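Local coordinates for hypothetical protein (Pseudomonas aeruginosa, PDB 2H1T), which is of unknown function but probably binds glycolipids and may take part in glycolipid metabolism, at residues 151-157 with 168-172; 109-113 with 175-181; 99-103 with 114-118; 125-131 with 143-149. All coordinates share one frame. Residue numbers count along the deposited sequence, not the author numbering.

Contact 1. Residues 151-157 with 168-172; sequences LDASHYL and AVLLV
Tyr-156 and Leu-170 form the buried face of this antiparallel beta hairpin, in which strands 155-160 and 167-172 illustrate how two strands can carry two distinct surfaces. There, Tyr-156 CD1 lies 4.0 Å from Val-172 CG2, and Ile-116 of helix 113-119 covers both residues. The opposite face carries His-155, Leu-157, Val-169 and Leu-171. Here Leu-157 CD1 packs 4.1 Å from Val-169 CG2, while Leu-171 CD1 sits over the His-155 ring, 3.7 Å from its centroid, in a CH-pi contact. The axes of 155-157 and 168-172 approach to 4.6 Å, N-to-C directions 155° apart (antiparallel). Tyr-156 and Leu-170 make the hydrogen-bonded pair (Tyr-156 N to Leu-170 O 3.1 Å, Leu-170 N to Tyr-156 O 2.8 Å), and Val-172 N reaches Ser-154 O at 2.9 Å. Where strand 142-152 turns into strand 155-160 through a type I turn at 152-155, Leu-151 and Asp-152 both face His-155 in a classic beta bulge. His-155, chi1 m, donates from ND1 to Asp-152 OD1 at 2.8 Å.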
loop_
_atom_site.group_PDB
_atom_site.type_symbol
_atom_site.label_atom_id
_atom_site.label_comp_id
_atom_site.label_asym_id
_atom_site.label_seq_id
_atom_site.Cartn_x
_atom_site.Cartn_y
_atom_site.Cartn_z
ATOM N N LEU A 151 -6.092 31.487 -14.240
ATOM C CA LEU A 151 -5.024 32.488 -14.373
ATOM C C LEU A 151 -4.638 32.568 -15.839
ATOM O O LEU A 151 -4.465 33.661 -16.400
ATOM C CB LEU A 151 -3.808 32.149 -13.505
ATOM C CG LEU A 151 -4.082 31.963 -11.998
ATOM C CD1 LEU A 151 -2.786 31.558 -11.283
ATOM C CD2 LEU A 151 -4.705 33.237 -11.408
ATOM N N ASP A 152 -4.463 31.396 -16.444
ATOM C CA ASP A 152 -4.320 31.258 -17.899
ATOM C C ASP A 152 -4.803 29.864 -18.280
ATOM O O ASP A 152 -5.339 29.148 -17.414
ATOM C CB ASP A 152 -2.875 31.599 -18.382
ATOM C CG ASP A 152 -1.804 30.647 -17.880
ATOM O OD1 ASP A 152 -2.105 29.513 -17.471
ATOM O OD2 ASP A 152 -0.607 31.022 -17.961
ATOM N N ALA A 153 -4.656 29.469 -19.549
ATOM C CA ALA A 153 -5.201 28.145 -19.967
ATOM C C ALA A 153 -4.659 27.005 -19.157
ATOM O O ALA A 153 -5.359 26.038 -18.935
ATOM C CB ALA A 153 -4.927 27.860 -21.426
ATOM N N SER A 154 -3.412 27.105 -18.717
ATOM C CA SER A 154 -2.784 25.963 -18.037
ATOM C C SER A 154 -2.579 26.139 -16.508
ATOM O O SER A 154 -2.048 25.250 -15.834
ATOM C CB SER A 154 -1.486 25.615 -18.765
ATOM O OG SER A 154 -0.475 26.555 -18.472
ATOM N N HIS A 155 -3.029 27.260 -15.952
ATOM C CA HIS A 155 -2.851 27.514 -14.531
ATOM C C HIS A 155 -4.149 27.966 -13.893
ATOM O O HIS A 155 -4.795 28.905 -14.382
ATOM C CB HIS A 155 -1.812 28.596 -14.282
ATOM C CG HIS A 155 -0.426 28.246 -14.695
ATOM N ND1 HIS A 155 0.029 28.446 -15.977
ATOM C CD2 HIS A 155 0.620 27.735 -13.992
ATOM C CE1 HIS A 155 1.293 28.077 -16.051
ATOM N NE2 HIS A 155 1.678 27.649 -14.861
ATOM N N TYR A 156 -4.472 27.322 -12.764
ATOM C CA TYR A 156 -5.601 27.638 -11.920
ATOM C C TYR A 156 -5.173 27.892 -10.470
ATOM O O TYR A 156 -4.381 27.117 -9.907
ATOM C CB TYR A 156 -6.589 26.454 -11.920
ATOM C CG TYR A 156 -7.420 26.432 -13.159
ATOM C CD1 TYR A 156 -6.898 25.935 -14.355
ATOM C CD2 TYR A 156 -8.719 26.967 -13.177
ATOM C CE1 TYR A 156 -7.659 25.966 -15.530
ATOM C CE2 TYR A 156 -9.488 26.950 -14.359
ATOM C CZ TYR A 156 -8.945 26.478 -15.518
ATOM O OH TYR A 156 -9.675 26.493 -16.693
ATOM N N LEU A 157 -5.696 28.976 -9.893
ATOM C CA LEU A 157 -5.562 29.226 -8.459
ATOM C C LEU A 157 -6.662 28.533 -7.673
ATOM O O LEU A 157 -7.860 28.814 -7.851
ATOM C CB LEU A 157 -5.543 30.710 -8.161
ATOM C CG LEU A 157 -5.384 31.130 -6.696
ATOM C CD1 LEU A 157 -3.971 30.799 -6.190
ATOM C CD2 LEU A 157 -5.717 32.578 -6.564
ATOM N N ALA A 168 -3.146 27.259 -3.627
ATOM C CA ALA A 168 -2.173 26.648 -4.504
ATOM C C ALA A 168 -2.443 27.043 -5.953
ATOM O O ALA A 168 -3.604 27.381 -6.306
ATOM C CB ALA A 168 -2.174 25.118 -4.358
ATOM N N VAL A 169 -1.375 27.085 -6.763
ATOM C CA VAL A 169 -1.488 27.226 -8.229
ATOM C C VAL A 169 -1.240 25.885 -8.907
ATOM O O VAL A 169 -0.193 25.295 -8.740
ATOM C CB VAL A 169 -0.473 28.195 -8.848
ATOM C CG1 VAL A 169 -0.482 28.063 -10.404
ATOM C CG2 VAL A 169 -0.742 29.623 -8.418
ATOM N N LEU A 170 -2.233 25.399 -9.654
ATOM C CA LEU A 170 -2.179 24.097 -10.316
ATOM C C LEU A 170 -1.795 24.278 -11.767
ATOM O O LEU A 170 -2.313 25.186 -12.460
ATOM C CB LEU A 170 -3.512 23.347 -10.223
ATOM C CG LEU A 170 -4.213 23.343 -8.848
ATOM C CD1 LEU A 170 -5.410 22.332 -8.876
ATOM C CD2 LEU A 170 -3.307 23.085 -7.711
ATOM N N LEU A 171 -0.825 23.474 -12.211
ATOM C CA LEU A 171 -0.473 23.420 -13.617
ATOM C C LEU A 171 -1.218 22.195 -14.202
ATOM O O LEU A 171 -1.065 21.070 -13.704
ATOM C CB LEU A 171 1.034 23.244 -13.796
ATOM C CG LEU A 171 1.518 23.161 -15.229
ATOM C CD1 LEU A 171 1.479 24.512 -15.959
ATOM C CD2 LEU A 171 2.937 22.586 -15.292
ATOM N N VAL A 172 -2.030 22.445 -15.221
ATOM C CA VAL A 172 -2.876 21.452 -15.843
ATOM C C VAL A 172 -2.600 21.370 -17.351
ATOM O O VAL A 172 -2.053 22.297 -17.961
ATOM C CB VAL A 172 -4.380 21.702 -15.562
ATOM C CG1 VAL A 172 -4.585 21.820 -14.059
ATOM C CG2 VAL A 172 -4.912 23.002 -16.240
#

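Contact 2. Residues 109-113 with 175-181; sequences PFTNT and QGLVIDY
A loop and a strand corner far apart in sequence meet here in a buried junction: residues 109-113, leading into helix 113-119, lie against 175-181, where the chain enters strand 178-181. The two backbones form no ladder; the Thr-113 hydroxyl and a water bridge them instead. Residues 110-112 have helical phi/psi angles, and Thr-113 N bonds to Phe-110 O at 3.0 Å. Thr-113, chi1 m, directs OG1 to Gly-176 O at 2.7 Å. The same OG1 accepts from water 1 at 2.7 Å, which also donates to Pro-109 O (2.7 Å) and accepts from Val-178 N (2.9 Å). Gly-176, at phi/psi 88/10, adopts a conformation that a side chain would strain. Apolar contacts fill the remainder: Pro-109 CB with Val-178 CG1 at 4.0 Å and with Tyr-181 CD2 at 4.2 Å, and Leu-177 CD1 at the edge of the Phe-110 ring, 3.8 Å from CD1. A bound MPD about 4 Å from the Tyr-181 side chain probably comes from the crystallisation liquor but may mark a pocket. At the corner, Ile-179 and Asp-180 both face Leu-171 of strand 167-172 in a classic beta bulge. Phe-110 packs edge-to-face with Phe-114 and also reaches strand 45-54 of the other sheet, while Trp-10 of the second subunit covers Pro-109 and Phe-110 and hydrogen-bonds to Val-178 O.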
loop_
_atom_site.group_PDB
_atom_site.type_symbol
_atom_site.label_atom_id
_atom_site.label_comp_id
_atom_site.label_asym_id
_atom_site.label_seq_id
_atom_site.Cartn_x
_atom_site.Cartn_y
_atom_site.Cartn_z
ATOM N N PRO A 109 -4.947 14.385 -6.917
ATOM C CA PRO A 109 -5.111 15.617 -7.701
ATOM C C PRO A 109 -6.026 15.421 -8.917
ATOM O O PRO A 109 -6.335 16.387 -9.666
ATOM C CB PRO A 109 -3.676 15.924 -8.117
ATOM C CG PRO A 109 -3.088 14.616 -8.299
ATOM C CD PRO A 109 -3.684 13.699 -7.246
ATOM N N PHE A 110 -6.503 14.196 -9.107
ATOM C CA PHE A 110 -7.496 13.960 -10.184
ATOM C C PHE A 110 -8.693 14.877 -10.062
ATOM O O PHE A 110 -9.122 15.492 -11.058
ATOM C CB PHE A 110 -7.995 12.526 -10.244
ATOM C CG PHE A 110 -9.075 12.304 -11.284
ATOM C CD1 PHE A 110 -8.897 12.729 -12.618
ATOM C CD2 PHE A 110 -10.225 11.671 -10.963
ATOM C CE1 PHE A 110 -9.872 12.541 -13.581
ATOM C CE2 PHE A 110 -11.210 11.485 -11.933
ATOM C CZ PHE A 110 -11.034 11.918 -13.231
ATOM N N THR A 111 -9.227 14.985 -8.847
ATOM C CA THR A 111 -10.531 15.611 -8.691
ATOM C C THR A 111 -10.570 17.117 -8.964
ATOM O O THR A 111 -11.628 17.669 -9.204
ATOM C CB THR A 111 -11.165 15.271 -7.321
ATOM O OG1 THR A 111 -10.290 15.646 -6.236
ATOM C CG2 THR A 111 -11.472 13.774 -7.263
ATOM N N ASN A 112 -9.406 17.760 -9.020
ATOM C CA ASN A 112 -9.322 19.167 -9.417
ATOM C C ASN A 112 -9.805 19.381 -10.866
ATOM O O ASN A 112 -10.180 20.479 -11.254
ATOM C CB ASN A 112 -7.890 19.654 -9.277
ATOM C CG ASN A 112 -7.408 19.692 -7.832
ATOM O OD1 ASN A 112 -6.754 18.759 -7.355
ATOM N ND2 ASN A 112 -7.797 20.710 -7.122
ATOM N N THR A 113 -9.799 18.311 -11.651
ATOM C CA THR A 113 -10.256 18.372 -13.035
ATOM C C THR A 113 -11.740 18.679 -13.154
ATOM O O THR A 113 -12.149 19.391 -14.065
ATOM C CB THR A 113 -9.899 17.065 -13.741
ATOM O OG1 THR A 113 -8.483 16.962 -13.772
ATOM C CG2 THR A 113 -10.412 17.025 -15.181
ATOM N N GLN A 175 -6.518 18.928 -21.252
ATOM C CA GLN A 175 -7.749 18.280 -20.831
ATOM C C GLN A 175 -8.114 18.612 -19.371
ATOM O O GLN A 175 -9.111 18.127 -18.827
ATOM C CB GLN A 175 -7.643 16.762 -21.055
ATOM C CG GLN A 175 -7.605 16.333 -22.544
ATOM C CD GLN A 175 -6.275 16.648 -23.223
ATOM O OE1 GLN A 175 -5.208 16.419 -22.629
ATOM N NE2 GLN A 175 -6.324 17.212 -24.476
ATOM N N GLY A 176 -7.283 19.414 -18.715
ATOM C CA GLY A 176 -7.587 19.849 -17.361
ATOM C C GLY A 176 -7.071 18.884 -16.325
ATOM O O GLY A 176 -7.385 19.011 -15.156
ATOM N N LEU A 177 -6.255 17.918 -16.753
ATOM C CA LEU A 177 -5.594 17.026 -15.828
ATOM C C LEU A 177 -4.355 17.695 -15.230
ATOM O O LEU A 177 -3.533 18.258 -15.934
ATOM C CB LEU A 177 -5.238 15.675 -16.468
ATOM C CG LEU A 177 -6.313 14.667 -16.856
ATOM C CD1 LEU A 177 -7.060 14.129 -15.599
ATOM C CD2 LEU A 177 -7.271 15.161 -17.908
ATOM N N VAL A 178 -4.226 17.571 -13.920
ATOM C CA VAL A 178 -3.125 18.125 -13.188
ATOM C C VAL A 178 -1.783 17.498 -13.629
ATOM O O VAL A 178 -1.610 16.249 -13.646
ATOM C CB VAL A 178 -3.327 17.980 -11.643
ATOM C CG1 VAL A 178 -2.083 18.366 -10.897
ATOM C CG2 VAL A 178 -4.501 18.794 -11.150
ATOM N N ILE A 179 -0.856 18.367 -13.996
ATOM C CA ILE A 179 0.557 18.008 -14.168
ATOM C C ILE A 179 1.286 18.144 -12.820
ATOM O O ILE A 179 1.850 17.163 -12.295
ATOM C CB ILE A 179 1.236 18.901 -15.289
ATOM C CG1 ILE A 179 0.483 18.735 -16.606
ATOM C CG2 ILE A 179 2.733 18.491 -15.548
ATOM C CD1 ILE A 179 1.011 19.641 -17.741
ATOM N N ASP A 180 1.295 19.366 -12.294
ATOM C CA ASP A 180 1.938 19.697 -11.018
ATOM C C ASP A 180 0.937 20.330 -10.092
ATOM O O ASP A 180 0.271 21.269 -10.432
ATOM C CB ASP A 180 3.101 20.637 -11.169
ATOM C CG ASP A 180 4.257 20.026 -11.906
ATOM O OD1 ASP A 180 4.533 18.816 -11.695
ATOM O OD2 ASP A 180 4.906 20.758 -12.687
ATOM N N TYR A 181 0.849 19.756 -8.924
ATOM C CA TYR A 181 0.159 20.329 -7.761
ATOM C C TYR A 181 1.339 20.659 -6.845
ATOM O O TYR A 181 1.812 19.827 -6.085
ATOM C CB TYR A 181 -0.795 19.321 -7.143
ATOM C CG TYR A 181 -1.815 19.997 -6.262
ATOM C CD1 TYR A 181 -1.422 20.927 -5.296
ATOM C CD2 TYR A 181 -3.174 19.692 -6.374
ATOM C CE1 TYR A 181 -2.356 21.543 -4.471
ATOM C CE2 TYR A 181 -4.125 20.288 -5.533
ATOM C CZ TYR A 181 -3.713 21.232 -4.606
ATOM O OH TYR A 181 -4.610 21.861 -3.772
HETATM O O HOH W 1 -6.238 16.188 -12.390
#

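Contact 3. Residues 99-103 with 114-118; sequences GCLDI and FPIRR
Asp-102 and Arg-118 form a bidentate, side-on salt bridge through NE and NH2 of the guanidinium: Arg-118 NE donates to Asp-102 OD1 at 2.8 Å, and Arg-118 NH2 to Asp-102 OD2 at 2.7 Å. Arg-118 reaches Asp-102 by running out with chi1 and chi2 at t and then bending with chi3 at p, and Asp-102, chi1 m, points toward the helix. Leu-101 CD1 covers one face of the guanidinium, 3.4 Å from Arg-118 NH1. The pair ties the start of strand 102-106 to helix 113-119, the first two elements of a beta-alpha-beta unit whose second strand, 126-135, runs parallel beside the first. One helical turn apart, Phe-114 and Arg-118 both point toward 99-103, while Pro-115 points sideways; Arg-118 N bonds to Phe-114 O at 2.8 Å. The nearest CA atoms are those of Asp-102 and Phe-114, 6.4 Å apart. Outward from the charges, Phe-114 CB comes to 3.9 Å from Asp-102 OD1, and Pro-115 CG to 4.1 Å from Asp-102 OD2. The Phe-114 ring meets Trp-54 edge-to-face.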
loop_
_atom_site.group_PDB
_atom_site.type_symbol
_atom_site.label_atom_id
_atom_site.label_comp_id
_atom_site.label_asym_id
_atom_site.label_seq_id
_atom_site.Cartn_x
_atom_site.Cartn_y
_atom_site.Cartn_z
ATOM N N GLY A 99 -26.332 20.895 -2.685
ATOM C CA GLY A 99 -25.546 21.944 -3.359
ATOM C C GLY A 99 -24.184 21.528 -3.860
ATOM O O GLY A 99 -23.587 22.230 -4.658
ATOM N N CYS A 100 -23.659 20.397 -3.402
ATOM C CA CYS A 100 -22.375 19.938 -3.931
ATOM C C CYS A 100 -22.562 19.362 -5.319
ATOM O O CYS A 100 -23.383 18.484 -5.513
ATOM C CB CYS A 100 -21.769 18.837 -3.034
ATOM S SG CYS A 100 -21.262 19.430 -1.440
ATOM N N LEU A 101 -21.811 19.871 -6.288
ATOM C CA LEU A 101 -21.818 19.336 -7.660
ATOM C C LEU A 101 -20.582 18.467 -7.997
ATOM O O LEU A 101 -20.631 17.676 -8.960
ATOM C CB LEU A 101 -21.847 20.504 -8.662
ATOM C CG LEU A 101 -23.028 21.478 -8.535
ATOM C CD1 LEU A 101 -22.927 22.580 -9.585
ATOM C CD2 LEU A 101 -24.325 20.756 -8.637
ATOM N N ASP A 102 -19.474 18.676 -7.258
ATOM C CA ASP A 102 -18.192 18.025 -7.520
ATOM C C ASP A 102 -17.729 17.315 -6.237
ATOM O O ASP A 102 -18.053 17.740 -5.108
ATOM C CB ASP A 102 -17.115 19.004 -7.975
ATOM C CG ASP A 102 -17.622 20.003 -8.962
ATOM O OD1 ASP A 102 -17.904 19.634 -10.148
ATOM O OD2 ASP A 102 -17.779 21.163 -8.532
ATOM N N ILE A 103 -16.988 16.245 -6.437
ATOM C CA ILE A 103 -16.306 15.534 -5.361
ATOM C C ILE A 103 -14.830 15.980 -5.366
ATOM O O ILE A 103 -14.273 16.300 -6.416
ATOM C CB ILE A 103 -16.435 13.990 -5.533
ATOM C CG1 ILE A 103 -17.771 13.514 -4.978
ATOM C CG2 ILE A 103 -15.373 13.221 -4.774
ATOM C CD1 ILE A 103 -17.938 11.965 -5.021
ATOM N N PHE A 114 -12.527 18.286 -12.165
ATOM C CA PHE A 114 -13.986 18.460 -12.262
ATOM C C PHE A 114 -14.400 19.909 -12.342
ATOM O O PHE A 114 -15.067 20.268 -13.321
ATOM C CB PHE A 114 -14.719 17.669 -11.174
ATOM C CG PHE A 114 -14.630 16.178 -11.400
ATOM C CD1 PHE A 114 -15.381 15.573 -12.416
ATOM C CD2 PHE A 114 -13.743 15.394 -10.688
ATOM C CE1 PHE A 114 -15.301 14.206 -12.669
ATOM C CE2 PHE A 114 -13.637 14.015 -10.959
ATOM C CZ PHE A 114 -14.395 13.430 -11.954
ATOM N N PRO A 115 -14.030 20.745 -11.332
ATOM C CA PRO A 115 -14.438 22.147 -11.463
ATOM C C PRO A 115 -13.870 22.814 -12.709
ATOM O O PRO A 115 -14.567 23.596 -13.353
ATOM C CB PRO A 115 -13.934 22.799 -10.176
ATOM C CG PRO A 115 -13.812 21.663 -9.195
ATOM C CD PRO A 115 -13.386 20.483 -10.041
ATOM N N ILE A 116 -12.634 22.455 -13.075
ATOM C CA ILE A 116 -12.014 23.012 -14.265
ATOM C C ILE A 116 -12.836 22.720 -15.510
ATOM O O ILE A 116 -13.111 23.612 -16.284
ATOM C CB ILE A 116 -10.565 22.536 -14.414
ATOM C CG1 ILE A 116 -9.722 23.190 -13.315
ATOM C CG2 ILE A 116 -9.948 22.966 -15.763
ATOM C CD1 ILE A 116 -8.418 22.452 -13.048
ATOM N N ARG A 117 -13.237 21.467 -15.681
ATOM C CA ARG A 117 -13.929 21.061 -16.895
ATOM C C ARG A 117 -15.369 21.484 -16.833
ATOM O O ARG A 117 -15.957 21.805 -17.865
ATOM C CB ARG A 117 -13.825 19.554 -17.111
ATOM C CG ARG A 117 -12.451 19.059 -17.462
ATOM C CD ARG A 117 -12.028 19.565 -18.844
ATOM N NE ARG A 117 -12.757 18.882 -19.921
ATOM C CZ ARG A 117 -12.356 17.754 -20.518
ATOM N NH1 ARG A 117 -11.220 17.169 -20.189
ATOM N NH2 ARG A 117 -13.093 17.197 -21.466
ATOM N N ARG A 118 -15.957 21.442 -15.644
ATOM C CA ARG A 118 -17.370 21.791 -15.503
ATOM C C ARG A 118 -17.631 23.302 -15.696
ATOM O O ARG A 118 -18.593 23.685 -16.387
ATOM C CB ARG A 118 -17.931 21.314 -14.141
ATOM C CG ARG A 118 -19.396 21.611 -13.957
ATOM C CD ARG A 118 -19.962 21.020 -12.693
ATOM N NE ARG A 118 -19.241 21.599 -11.560
ATOM C CZ ARG A 118 -19.456 22.812 -11.051
ATOM N NH1 ARG A 118 -20.370 23.642 -11.577
ATOM N NH2 ARG A 118 -18.698 23.239 -10.046
#

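Contact 4. Residues 125-131 with 143-149; sequences QRAEIRA and SMRQAYT
Arg-126 lays one face of its guanidinium over Ala-147, with Arg-126 NH2 3.6 Å from Ala-147 CB, in the antiparallel beta hairpin of strands 126-135 and 142-152. The axes of 126-131 and 143-149 approach to 4.5 Å with N-to-C directions 157° apart, hence antiparallel. Three hydrogen-bonded pairs, Ala-127 with Tyr-148, Ile-129 with Gln-146 and Ala-131 with Met-144 (selenomethionine), alternate with three non-hydrogen-bonded ones; the former bond in both directions, as in Ile-129 N to Gln-146 O, 2.8 Å, and Gln-146 N to Ile-129 O, 3.0 Å. The side chains of these six lie on the face that helix 113-119 partly covers, where Ile-129 CD1 touches Tyr-148 CE1 at 3.9 Å and Pro-115 packs on both. There Gln-146 bonds to Asp-104. A bound MPD about 3 Å from the Met-144 side chain, probably from the crystallisation liquor, may mark a pocket. The other face carries charged Arg-126, Glu-128, Arg-130 and Arg-145. Arg-126 NH2 makes a salt bridge to Glu-128 OE2 at 3.0 Å, and NH1 makes one to Glu-159. Water 3 links Glu-128 OE1 (2.6 Å) with Arg-145 NH2 (3.0 Å). At the far end, Arg-130 NH1 donates to Ser-143 OG at 3.2 Å.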
loop_
_atom_site.group_PDB
_atom_site.type_symbol
_atom_site.label_atom_id
_atom_site.label_comp_id
_atom_site.label_asym_id
_atom_site.label_seq_id
_atom_site.Cartn_x
_atom_site.Cartn_y
_atom_site.Cartn_z
ATOM N N GLN A 125 -11.268 34.684 -14.398
ATOM C CA GLN A 125 -12.576 34.407 -13.811
ATOM C C GLN A 125 -12.479 33.546 -12.591
ATOM O O GLN A 125 -11.853 32.505 -12.634
ATOM C CB GLN A 125 -13.462 33.698 -14.825
ATOM C CG GLN A 125 -14.927 33.714 -14.518
ATOM C CD GLN A 125 -15.741 32.964 -15.577
ATOM O OE1 GLN A 125 -15.254 32.669 -16.682
ATOM N NE2 GLN A 125 -16.967 32.599 -15.213
ATOM N N ARG A 126 -13.190 33.951 -11.540
ATOM C CA ARG A 126 -13.232 33.241 -10.279
ATOM C C ARG A 126 -14.600 32.588 -10.093
ATOM O O ARG A 126 -15.646 33.162 -10.448
ATOM C CB ARG A 126 -12.946 34.237 -9.143
ATOM C CG ARG A 126 -13.216 33.722 -7.749
ATOM C CD ARG A 126 -13.195 34.852 -6.731
ATOM N NE ARG A 126 -13.340 34.335 -5.359
ATOM C CZ ARG A 126 -12.335 33.957 -4.571
ATOM N NH1 ARG A 126 -11.089 34.043 -4.998
ATOM N NH2 ARG A 126 -12.587 33.483 -3.346
ATOM N N ALA A 127 -14.599 31.382 -9.540
ATOM C CA ALA A 127 -15.832 30.732 -9.080
ATOM C C ALA A 127 -15.673 30.174 -7.673
ATOM O O ALA A 127 -14.636 29.591 -7.326
ATOM C CB ALA A 127 -16.236 29.624 -10.017
ATOM N N GLU A 128 -16.710 30.322 -6.857
ATOM C CA GLU A 128 -16.727 29.655 -5.591
ATOM C C GLU A 128 -17.691 28.462 -5.703
ATOM O O GLU A 128 -18.801 28.595 -6.227
ATOM C CB GLU A 128 -17.109 30.614 -4.476
ATOM C CG GLU A 128 -16.328 31.939 -4.519
ATOM C CD GLU A 128 -16.436 32.742 -3.238
ATOM O OE1 GLU A 128 -17.433 32.545 -2.516
ATOM O OE2 GLU A 128 -15.548 33.585 -2.946
ATOM N N ILE A 129 -17.254 27.305 -5.220
ATOM C CA ILE A 129 -18.015 26.084 -5.366
ATOM C C ILE A 129 -18.200 25.473 -3.985
ATOM O O ILE A 129 -17.540 25.883 -3.022
ATOM C CB ILE A 129 -17.342 25.070 -6.352
ATOM C CG1 ILE A 129 -16.107 24.419 -5.710
ATOM C CG2 ILE A 129 -16.924 25.760 -7.665
ATOM C CD1 ILE A 129 -15.541 23.258 -6.457
ATOM N N ARG A 130 -19.153 24.551 -3.914
ATOM C CA ARG A 130 -19.357 23.677 -2.777
ATOM C C ARG A 130 -18.974 22.251 -3.180
ATOM O O ARG A 130 -19.654 21.575 -3.977
ATOM C CB ARG A 130 -20.787 23.815 -2.256
ATOM C CG ARG A 130 -21.051 23.044 -0.962
ATOM C CD ARG A 130 -22.529 23.108 -0.502
ATOM N NE ARG A 130 -22.903 24.457 -0.146
ATOM C CZ ARG A 130 -22.495 25.088 0.963
ATOM N NH1 ARG A 130 -21.715 24.488 1.881
ATOM N NH2 ARG A 130 -22.860 26.351 1.161
ATOM N N ALA A 131 -17.821 21.807 -2.689
ATOM C CA ALA A 131 -17.299 20.521 -3.059
ATOM C C ALA A 131 -17.661 19.482 -2.015
ATOM O O ALA A 131 -17.692 19.767 -0.819
ATOM C CB ALA A 131 -15.756 20.578 -3.209
ATOM N N SER A 143 -19.362 18.577 3.132
ATOM C CA SER A 143 -19.346 19.742 2.261
ATOM C C SER A 143 -18.191 20.699 2.598
ATOM O O SER A 143 -17.875 20.935 3.766
ATOM C CB SER A 143 -20.681 20.474 2.340
ATOM O OG SER A 143 -20.684 21.525 1.411
HETATM N N MSE A 144 -17.561 21.251 1.560
HETATM C CA MSE A 144 -16.445 22.188 1.738
HETATM C C MSE A 144 -16.439 23.269 0.653
HETATM O O MSE A 144 -16.472 22.959 -0.545
HETATM C CB MSE A 144 -15.101 21.462 1.723
HETATM C CG MSE A 144 -13.954 22.365 1.968
HETATM SE SE MSE A 144 -12.324 21.449 1.687
HETATM C CE MSE A 144 -12.358 20.432 3.319
ATOM N N ARG A 145 -16.425 24.518 1.095
ATOM C CA ARG A 145 -16.392 25.671 0.214
ATOM C C ARG A 145 -14.974 25.867 -0.337
ATOM O O ARG A 145 -14.005 25.851 0.411
ATOM C CB ARG A 145 -16.883 26.926 0.948
ATOM C CG ARG A 145 -18.393 26.902 1.253
ATOM C CD ARG A 145 -18.839 28.018 2.181
ATOM N NE ARG A 145 -18.445 29.316 1.643
ATOM C CZ ARG A 145 -17.590 30.162 2.208
ATOM N NH1 ARG A 145 -17.053 29.927 3.405
ATOM N NH2 ARG A 145 -17.309 31.294 1.580
ATOM N N GLN A 146 -14.889 26.014 -1.656
ATOM C CA GLN A 146 -13.617 26.124 -2.358
ATOM C C GLN A 146 -13.746 27.220 -3.393
ATOM O O GLN A 146 -14.842 27.534 -3.816
ATOM C CB GLN A 146 -13.270 24.819 -3.044
ATOM C CG GLN A 146 -13.170 23.634 -2.108
ATOM C CD GLN A 146 -12.790 22.364 -2.796
ATOM O OE1 GLN A 146 -12.794 22.270 -4.039
ATOM N NE2 GLN A 146 -12.393 21.374 -1.998
ATOM N N ALA A 147 -12.622 27.779 -3.832
ATOM C CA ALA A 147 -12.650 28.660 -5.005
ATOM C C ALA A 147 -11.607 28.260 -6.038
ATOM O O ALA A 147 -10.493 27.792 -5.693
ATOM C CB ALA A 147 -12.454 30.118 -4.609
ATOM N N TYR A 148 -11.991 28.441 -7.293
ATOM C CA TYR A 148 -11.089 28.307 -8.426
ATOM C C TYR A 148 -11.056 29.601 -9.243
ATOM O O TYR A 148 -12.097 30.182 -9.589
ATOM C CB TYR A 148 -11.542 27.155 -9.332
ATOM C CG TYR A 148 -11.258 25.754 -8.845
ATOM C CD1 TYR A 148 -12.015 25.178 -7.818
ATOM C CD2 TYR A 148 -10.307 24.967 -9.481
ATOM C CE1 TYR A 148 -11.755 23.837 -7.381
ATOM C CE2 TYR A 148 -10.048 23.660 -9.066
ATOM C CZ TYR A 148 -10.768 23.121 -8.015
ATOM O OH TYR A 148 -10.502 21.837 -7.614
ATOM N N THR A 149 -9.838 30.060 -9.555
ATOM C CA THR A 149 -9.663 31.143 -10.481
ATOM C C THR A 149 -8.753 30.723 -11.641
ATOM O O THR A 149 -7.640 30.226 -11.416
ATOM C CB THR A 149 -9.121 32.373 -9.722
ATOM O OG1 THR A 149 -9.993 32.640 -8.593
ATOM C CG2 THR A 149 -9.041 33.571 -10.634
HETATM O O HOH W 2 -9.739 35.101 -7.345
HETATM O O HOH W 3 -18.307 30.497 -1.142
#

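In the fold
All four contacts reach the mixed sheet that begins with strand 102-106, and helix 113-119 packs against one of its faces. Along the chain, contact 3 closes before contact 4 opens, and contact 4 before contact 1; contact 2 encloses contacts 4 and 1 and crosses contact 3. Contacts 1 and 2 have centres about 9 Å apart, as do contacts 3 and 4. Contacts 4 and 1 share strand 142-152, so neighbouring hairpins continue one sheet, whereas contact 3 ties edge strand 102-106 to the helix and contact 2 sets the loop entering that helix against the start of strand 178-181, next to edge strand 185-187. A role in glycolipid binding has been inferred for this fold from its family.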